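PDB 6NXC: L-asparaginase 1 from Escherichia coli, which catalyses the hydrolysis of L-asparagine to L-aspartate and ammonium, working as a homotetramer with an allosteric site for asparagine. Local coordinates for residues Y27-G32 / F105-G110; M124-G129 / E221-P226. The protein carries 1 engineered substitution. All coordinates share one frame; numbering follows the deposited sequence.

Contact 1. Residues Y27-G32 / F105-G110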
ATOM      1  N   TYR B  27      20.842  -0.751  27.452  1.00 17.43           N
ATOM      2  CA  TYR B  27      20.020  -1.287  28.552  1.00 17.15           C
ATOM      3  C   TYR B  27      18.686  -1.788  27.998  1.00 16.24           C
ATOM      4  O   TYR B  27      17.934  -1.005  27.321  1.00 16.31           O
ATOM      5  CB  TYR B  27      19.774  -0.197  29.580  1.00 18.26           C
ATOM      6  CG  TYR B  27      19.022  -0.618  30.825  1.00 19.85           C
ATOM      7  CD1 TYR B  27      19.702  -1.269  31.863  1.00 23.01           C
ATOM      8  CD2 TYR B  27      17.683  -0.303  31.028  1.00 22.51           C
ATOM      9  CE1 TYR B  27      19.074  -1.612  33.043  1.00 26.23           C
ATOM     10  CE2 TYR B  27      17.027  -0.668  32.215  1.00 20.53           C
ATOM     11  CZ  TYR B  27      17.739  -1.297  33.228  1.00 27.80           C
ATOM     12  OH  TYR B  27      17.156  -1.586  34.432  1.00 29.07           O
ATOM     13  N   VAL B  28      18.322  -3.018  28.378  1.00 15.82           N
ATOM     14  CA  VAL B  28      17.031  -3.583  27.884  1.00 14.33           C
ATOM     15  C   VAL B  28      16.140  -3.783  29.140  1.00 16.57           C
ATOM     16  O   VAL B  28      16.498  -4.599  29.981  1.00 18.38           O
ATOM     17  CB  VAL B  28      17.287  -4.898  27.187  1.00 18.31           C
ATOM     18  CG1 VAL B  28      15.944  -5.479  26.652  1.00 19.73           C
ATOM     19  CG2 VAL B  28      18.267  -4.794  26.048  1.00 18.17           C
ATOM     20  N   ALA B  29      15.024  -3.088  29.145  1.00 15.79           N
ATOM     21  CA  ALA B  29      13.942  -3.163  30.157  1.00 15.73           C
ATOM     22  C   ALA B  29      12.988  -4.234  29.653  1.00 16.85           C
ATOM     23  O   ALA B  29      12.183  -3.974  28.761  1.00 16.02           O
ATOM     24  CB  ALA B  29      13.345  -1.802  30.368  1.00 18.99           C
ATOM     25  N   TYR B  30      13.121  -5.441  30.197  1.00 17.75           N
ATOM     26  CA  TYR B  30      12.220  -6.553  29.871  1.00 16.19           C
ATOM     27  C   TYR B  30      10.940  -6.395  30.757  1.00 16.68           C
ATOM     28  O   TYR B  30      10.917  -6.903  31.831  1.00 15.91           O
ATOM     29  CB  TYR B  30      12.990  -7.846  30.006  1.00 21.15           C
ATOM     30  CG  TYR B  30      12.149  -9.065  29.705  1.00 18.20           C
ATOM     31  CD1 TYR B  30      11.053  -9.001  28.916  1.00 17.65           C
ATOM     32  CD2 TYR B  30      12.462 -10.256  30.335  1.00 22.46           C
ATOM     33  CE1 TYR B  30      10.289 -10.140  28.664  1.00 24.17           C
ATOM     34  CE2 TYR B  30      11.720 -11.400  30.100  1.00 22.41           C
ATOM     35  CZ  TYR B  30      10.663 -11.350  29.235  1.00 24.81           C
ATOM     36  OH  TYR B  30       9.895 -12.473  29.056  1.00 32.39           O
ATOM     37  N   THR B  31       9.889  -5.719  30.281  1.00 15.74           N
ATOM     38  CA  THR B  31       8.693  -5.411  31.073  1.00 17.84           C
ATOM     39  C   THR B  31       7.752  -6.622  31.099  1.00 18.78           C
ATOM     40  O   THR B  31       6.917  -6.661  32.005  1.00 24.16           O
ATOM     41  CB  THR B  31       8.025  -4.096  30.645  1.00 19.50           C
ATOM     42  OG1 THR B  31       7.443  -4.288  29.355  1.00 19.34           O
ATOM     43  CG2 THR B  31       8.986  -2.961  30.708  1.00 21.57           C
ATOM     44  N   GLY B  32       7.816  -7.483  30.113  1.00 22.42           N
ATOM     45  CA  GLY B  32       6.949  -8.658  29.841  1.00 25.10           C
ATOM     46  C   GLY B  32       6.499  -8.601  28.390  1.00 23.24           C
ATOM     47  O   GLY B  32       7.265  -8.073  27.566  1.00 26.63           O
ATOM     48  N   PHE B 105      18.435   2.700  25.293  1.00 15.74           N
ATOM     49  CA  PHE B 105      17.434   1.933  26.065  1.00 14.42           C
ATOM     50  C   PHE B 105      16.504   1.240  25.072  1.00 14.49           C
ATOM     51  O   PHE B 105      15.908   1.931  24.222  1.00 18.64           O
ATOM     52  CB  PHE B 105      16.740   2.956  26.982  1.00 14.70           C
ATOM     53  CG  PHE B 105      17.757   3.664  27.844  1.00 16.36           C
ATOM     54  CD1 PHE B 105      18.129   3.172  29.092  1.00 20.93           C
ATOM     55  CD2 PHE B 105      18.313   4.830  27.379  1.00 16.97           C
ATOM     56  CE1 PHE B 105      19.122   3.808  29.826  1.00 24.42           C
ATOM     57  CE2 PHE B 105      19.360   5.421  28.066  1.00 22.22           C
ATOM     58  CZ  PHE B 105      19.799   4.863  29.241  1.00 24.12           C
ATOM     59  N   VAL B 106      16.314  -0.031  25.253  1.00 13.49           N
ATOM     60  CA  VAL B 106      15.234  -0.766  24.544  1.00 12.98           C
ATOM     61  C   VAL B 106      14.235  -1.255  25.575  1.00 15.58           C
ATOM     62  O   VAL B 106      14.628  -1.881  26.618  1.00 15.14           O
ATOM     63  CB  VAL B 106      15.838  -1.916  23.744  1.00 14.41           C
ATOM     64  CG1 VAL B 106      14.736  -2.845  23.204  1.00 15.10           C
ATOM     65  CG2 VAL B 106      16.736  -1.403  22.625  1.00 15.83           C
ATOM     66  N   ILE B 107      12.982  -0.960  25.330  1.00 13.27           N
ATOM     67  CA  ILE B 107      11.898  -1.346  26.226  1.00 14.63           C
ATOM     68  C   ILE B 107      11.233  -2.539  25.511  1.00 15.19           C
ATOM     69  O   ILE B 107      10.542  -2.299  24.509  1.00 16.26           O
ATOM     70  CB  ILE B 107      10.948  -0.183  26.540  1.00 17.28           C
ATOM     71  CG1 ILE B 107      11.587   1.145  27.001  1.00 17.10           C
ATOM     72  CG2 ILE B 107       9.923  -0.562  27.555  1.00 18.07           C
ATOM     73  CD1 ILE B 107      12.613   1.005  28.083  1.00 18.59           C
ATOM     74  N   LEU B 108      11.361  -3.740  26.079  1.00 13.74           N
ATOM     75  CA  LEU B 108      10.693  -4.920  25.517  1.00 15.54           C
ATOM     76  C   LEU B 108       9.318  -4.975  26.183  1.00 15.61           C
ATOM     77  O   LEU B 108       9.284  -4.878  27.477  1.00 17.78           O
ATOM     78  CB  LEU B 108      11.440  -6.199  25.891  1.00 16.38           C
ATOM     79  CG  LEU B 108      12.514  -6.640  24.933  1.00 23.58           C
ATOM     80  CD1 LEU B 108      13.102  -7.992  25.393  1.00 27.66           C
ATOM     81  CD2 LEU B 108      11.962  -6.761  23.519  1.00 24.59           C
ATOM     82  N   HIS B 109       8.230  -5.177  25.452  1.00 14.20           N
ATOM     83  CA  HIS B 109       6.877  -4.803  25.931  1.00 14.29           C
ATOM     84  C   HIS B 109       5.881  -5.650  25.136  1.00 16.24           C
ATOM     85  O   HIS B 109       6.187  -5.995  23.993  1.00 15.53           O
ATOM     86  CB  HIS B 109       6.645  -3.305  25.652  1.00 16.67           C
ATOM     87  CG  HIS B 109       5.542  -2.631  26.359  1.00 19.82           C
ATOM     88  ND1 HIS B 109       4.212  -2.905  25.998  1.00 17.55           N
ATOM     89  CD2 HIS B 109       5.502  -1.683  27.365  1.00 20.95           C
ATOM     90  CE1 HIS B 109       3.405  -2.143  26.761  1.00 19.36           C
ATOM     91  NE2 HIS B 109       4.169  -1.333  27.554  1.00 22.48           N
ATOM     92  N   GLY B 110       4.754  -5.939  25.725  1.00 16.29           N
ATOM     93  CA  GLY B 110       3.650  -6.607  25.005  1.00 16.19           C
ATOM     94  C   GLY B 110       3.135  -5.720  23.918  1.00 14.96           C
ATOM     95  O   GLY B 110       3.192  -4.446  24.054  1.00 14.50           O
TER
HETATM   96  O   HOH W   1       4.516  -5.904  28.587  1.00 30.92           O
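L108 lays its CB and CD1 across two side chains of the neighbouring strand, V28 and Y30. Its CD1 lies 4.0 Å from V28 CG1, and its CB is 4.1 Å from Y30 CD1, so one leucine bridges two residues spaced two apart. V28 turns CG1 anti to its own backbone nitrogen (chi1 -179°), which brings that methyl to the leucine's end, the two side chains crossing at a slant. The face they share with V106 is covered by helix 148-161, where L152 touches both V106 and L108. On the reverse face I107 sends CD1 to 3.7 Å from A29 CB, its CG2 meets the T31 CG2 methyl, and F105 CD1 approaches Y27 CB. The Y27 ring stacks on H98, while its hydroxyl is bonded to D94.

Strands 25-32 and 104-108 are neighbours near the middle of the parallel part of the mixed sheet in the N-terminal α/β domain. Backbone bonds from V106 N to Y27 O, A29 N to V106 O and L108 N to A29 O tie them together in register. At the C-terminal end the ladder takes on a side chain: L108 O accepts both T31 N and T31 OG1. The hydroxyl, 2.7 Å from L108 O, lies in the carbonyl plane on a lone pair, whereas T31 N at 3.0 Å comes in tilted from that plane. A chi1 of 70° places OG1 between the threonine nitrogen and carbonyl carbon, facing strand 104-108. Just beyond, a water accepts from G110 N at 2.9 Å and donates weakly to T31 OG1. H109 holds its ring with ND1 bonded almost straight to G110 O and NE2 to T117 OG1, beside the substrate-binding S80; a citrate lies close to G110.

Contact 2. Residues M124-G129 / E221-P226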
ATOM      1  N   MET B 124       6.822  12.237  29.187  1.00 16.76           N
ATOM      2  CA  MET B 124       7.385  12.200  30.563  1.00 16.21           C
ATOM      3  C   MET B 124       8.887  12.564  30.494  1.00 20.87           C
ATOM      4  O   MET B 124       9.395  13.195  31.442  1.00 20.34           O
ATOM      5  CB  MET B 124       7.229  10.783  31.162  1.00 17.36           C
ATOM      6  CG  MET B 124       5.815  10.495  31.453  1.00 20.48           C
ATOM      7  SD  MET B 124       5.658   8.776  31.900  1.00 22.74           S
ATOM      8  CE  MET B 124       6.160   9.041  33.582  1.00 22.29           C
ATOM      9  N   LEU B 125       9.599  12.147  29.437  1.00 20.19           N
ATOM     10  CA  LEU B 125      11.082  12.217  29.421  1.00 18.84           C
ATOM     11  C   LEU B 125      11.478  13.573  28.791  1.00 21.98           C
ATOM     12  O   LEU B 125      11.695  13.662  27.552  1.00 28.82           O
ATOM     13  CB  LEU B 125      11.676  11.050  28.628  1.00 18.34           C
ATOM     14  CG  LEU B 125      11.351   9.660  29.122  1.00 17.42           C
ATOM     15  CD1 LEU B 125      12.061   8.541  28.356  1.00 17.71           C
ATOM     16  CD2 LEU B 125      11.755   9.525  30.550  1.00 23.06           C
ATOM     17  N   GLU B 126      11.785  14.582  29.573  1.00 19.99           N
ATOM     18  CA  GLU B 126      12.196  15.912  29.029  1.00 21.69           C
ATOM     19  C   GLU B 126      13.731  15.960  29.017  1.00 15.49           C
ATOM     20  O   GLU B 126      14.340  15.295  29.888  1.00 17.42           O
ATOM     21  CB  GLU B 126      11.617  17.014  29.952  1.00 27.28           C
ATOM     22  CG  GLU B 126      12.265  18.399  29.752  1.00 32.65           C
ATOM     23  CD  GLU B 126      11.836  19.515  30.708  1.00 44.69           C
ATOM     24  OE1 GLU B 126      12.079  20.716  30.384  1.00 43.96           O
ATOM     25  OE2 GLU B 126      11.281  19.197  31.775  1.00 37.78           O
ATOM     26  N   ASN B 127      14.308  16.624  28.034  1.00 17.93           N
ATOM     27  CA  ASN B 127      15.781  16.666  27.789  1.00 20.94           C
ATOM     28  C   ASN B 127      16.334  15.279  27.486  1.00 18.68           C
ATOM     29  O   ASN B 127      17.429  14.901  28.010  1.00 18.22           O
ATOM     30  CB  ASN B 127      16.559  17.290  28.945  1.00 18.36           C
ATOM     31  CG  ASN B 127      16.066  18.662  29.297  1.00 20.89           C
ATOM     32  OD1 ASN B 127      15.474  19.337  28.476  1.00 22.43           O
ATOM     33  ND2 ASN B 127      16.205  19.011  30.559  1.00 26.27           N
ATOM     34  N   LEU B 128      15.552  14.487  26.748  1.00 19.31           N
ATOM     35  CA  LEU B 128      16.018  13.129  26.367  1.00 17.82           C
ATOM     36  C   LEU B 128      17.163  13.247  25.347  1.00 15.90           C
ATOM     37  O   LEU B 128      16.892  13.711  24.233  1.00 19.89           O
ATOM     38  CB  LEU B 128      14.852  12.349  25.731  1.00 16.65           C
ATOM     39  CG  LEU B 128      15.193  10.912  25.395  1.00 18.17           C
ATOM     40  CD1 LEU B 128      15.657  10.042  26.536  1.00 18.72           C
ATOM     41  CD2 LEU B 128      14.005  10.211  24.811  1.00 18.58           C
ATOM     42  N   GLY B 129      18.361  12.746  25.674  1.00 15.50           N
ATOM     43  CA  GLY B 129      19.548  12.843  24.799  1.00 16.62           C
ATOM     44  C   GLY B 129      20.132  11.522  24.433  1.00 17.25           C
ATOM     45  O   GLY B 129      21.299  11.496  23.981  1.00 17.79           O
ATOM     46  N   GLU B 221      20.361  17.731  31.657  1.00 21.24           N
ATOM     47  CA  GLU B 221      20.155  16.367  32.215  1.00 21.72           C
ATOM     48  C   GLU B 221      18.663  15.962  32.139  1.00 18.61           C
ATOM     49  O   GLU B 221      17.783  16.806  32.160  1.00 20.88           O
ATOM     50  CB  GLU B 221      20.571  16.226  33.685  1.00 27.86           C
ATOM     51  CG  GLU B 221      21.886  15.446  33.845  1.00 38.07           C
ATOM     52  CD  GLU B 221      21.914  13.970  33.445  1.00 45.05           C
ATOM     53  OE1 GLU B 221      20.840  13.468  33.155  1.00 42.79           O
ATOM     54  OE2 GLU B 221      23.026  13.315  33.442  1.00 48.00           O
ATOM     55  N   LEU B 222      18.462  14.669  31.931  1.00 21.41           N
ATOM     56  CA  LEU B 222      17.103  14.109  31.738  1.00 17.71           C
ATOM     57  C   LEU B 222      16.278  14.543  32.930  1.00 18.43           C
ATOM     58  O   LEU B 222      16.743  14.383  34.089  1.00 19.68           O
ATOM     59  CB  LEU B 222      17.207  12.582  31.662  1.00 18.13           C
ATOM     60  CG  LEU B 222      15.885  11.821  31.517  1.00 21.25           C
ATOM     61  CD1 LEU B 222      15.297  12.090  30.161  1.00 20.64           C
ATOM     62  CD2 LEU B 222      16.129  10.337  31.741  1.00 19.34           C
ATOM     63  N   ILE B 223      15.022  14.938  32.692  1.00 19.41           N
ATOM     64  CA  ILE B 223      14.041  15.268  33.741  1.00 20.23           C
ATOM     65  C   ILE B 223      12.819  14.380  33.548  1.00 20.68           C
ATOM     66  O   ILE B 223      12.339  14.302  32.426  1.00 22.46           O
ATOM     67  CB  ILE B 223      13.712  16.761  33.751  1.00 23.50           C
ATOM     68  CG1 ILE B 223      14.946  17.546  34.231  1.00 27.30           C
ATOM     69  CG2 ILE B 223      12.496  17.009  34.627  1.00 26.65           C
ATOM     70  CD1 ILE B 223      14.890  19.051  33.953  1.00 35.15           C
ATOM     71  N   VAL B 224      12.425  13.642  34.580  1.00 20.09           N
ATOM     72  CA  VAL B 224      11.215  12.800  34.433  1.00 18.83           C
ATOM     73  C   VAL B 224       9.979  13.508  35.030  1.00 22.87           C
ATOM     74  O   VAL B 224       9.993  13.848  36.216  1.00 20.13           O
ATOM     75  CB  VAL B 224      11.399  11.407  35.009  1.00 19.77           C
ATOM     76  CG1 VAL B 224      10.042  10.711  34.810  1.00 21.08           C
ATOM     77  CG2 VAL B 224      12.552  10.672  34.321  1.00 22.65           C
ATOM     78  N   HIS B 225       8.994  13.881  34.201  1.00 17.48           N
ATOM     79  CA  HIS B 225       7.758  14.527  34.690  1.00 19.99           C
ATOM     80  C   HIS B 225       6.887  13.395  35.179  1.00 21.99           C
ATOM     81  O   HIS B 225       6.788  12.333  34.536  1.00 19.63           O
ATOM     82  CB  HIS B 225       7.014  15.269  33.600  1.00 21.22           C
ATOM     83  CG  HIS B 225       7.729  16.501  33.189  1.00 27.64           C
ATOM     84  ND1 HIS B 225       7.693  17.667  33.912  1.00 30.45           N
ATOM     85  CD2 HIS B 225       8.462  16.760  32.080  1.00 37.72           C
ATOM     86  CE1 HIS B 225       8.473  18.570  33.317  1.00 36.33           C
ATOM     87  NE2 HIS B 225       8.930  18.046  32.178  1.00 33.84           N
ATOM     88  N   PRO B 226       6.268  13.546  36.375  1.00 20.68           N
ATOM     89  CA  PRO B 226       5.383  12.486  36.858  1.00 22.59           C
ATOM     90  C   PRO B 226       4.178  12.308  35.942  1.00 19.36           C
ATOM     91  O   PRO B 226       3.664  13.210  35.416  1.00 24.92           O
ATOM     92  CB  PRO B 226       4.959  13.026  38.270  1.00 28.14           C
ATOM     93  CG  PRO B 226       4.964  14.542  38.031  1.00 26.04           C
ATOM     94  CD  PRO B 226       6.236  14.764  37.188  1.00 23.21           C
TER
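E126 reaches across to H225, bringing OE2 to 2.6 Å from H225 NE2 at the edge of the imidazole. Carboxylate and ring planes are only 16° apart, but the N-H points well off the oxygen (128°), and the hydrogen bond is weak despite its shortness. The glutamate sets its CG opposite the backbone N (chi1 164°) and stays extended, which carries the carboxylate to the histidine. The other ring nitrogen, ND1, has a weak bond to Q335, and Y331 meets the ring edge-to-face.

The backbones form a short two-strand antiparallel ribbon just where helix 114-124 ends. E126 and I223 make its hydrogen-bonded pair: E126 N gives to I223 O and I223 N to E126 O, both at 2.9 Å. M124 O, at the end of the helix, is taken by H225 N along a nearly straight bond, in the carbonyl plane on a lone pair. At the other end N127 supplies an amide in place of a backbone donor. Its ND2 reaches E221 O at 3.1 Å, with the acceptor in the plane of the amide although the donor is tilted from the carbonyl plane. The E221 side chain turns back on its own backbone, OE1 accepting L222 N, and K96 takes L222 O.

Apolar contacts gather on the face of L125 and V224, where L125 CD2 meets V224 CG2 at 4.0 Å, side by side. L222 CD1 fits among L125 CB, L128 CA and E126 O, the last 3.4 Å away. Backbone bonds thus carry most of the pairing here, with side-chain polar bonds at both ends; the acid-imidazole pair, partly open to solvent, would probably respond to pH, and a protonated histidine would probably add an electrostatic term to this poorly angled bond.

Contact 1 lies wholly buried in the large mixed sheet, whereas contact 2 is partly exposed, with E221, I223 and P226 on the surface and no annotated site near it. The first joins two adjacent parallel strands between packed layers; the second pairs a two-residue strand after helix 114-124 with the later strand 223-224. Side chains in contact 1 are chiefly apolar, its polar ones collecting at the active-site end, while contact 2 uses an acid, an imidazole and an amide at the two ends of its ribbon. Their centres are about 18 Å apart and the two contacts do not touch, but helix 85-98 relates to both: H98 and D94 meet Y27, and A92 and K96 touch V224.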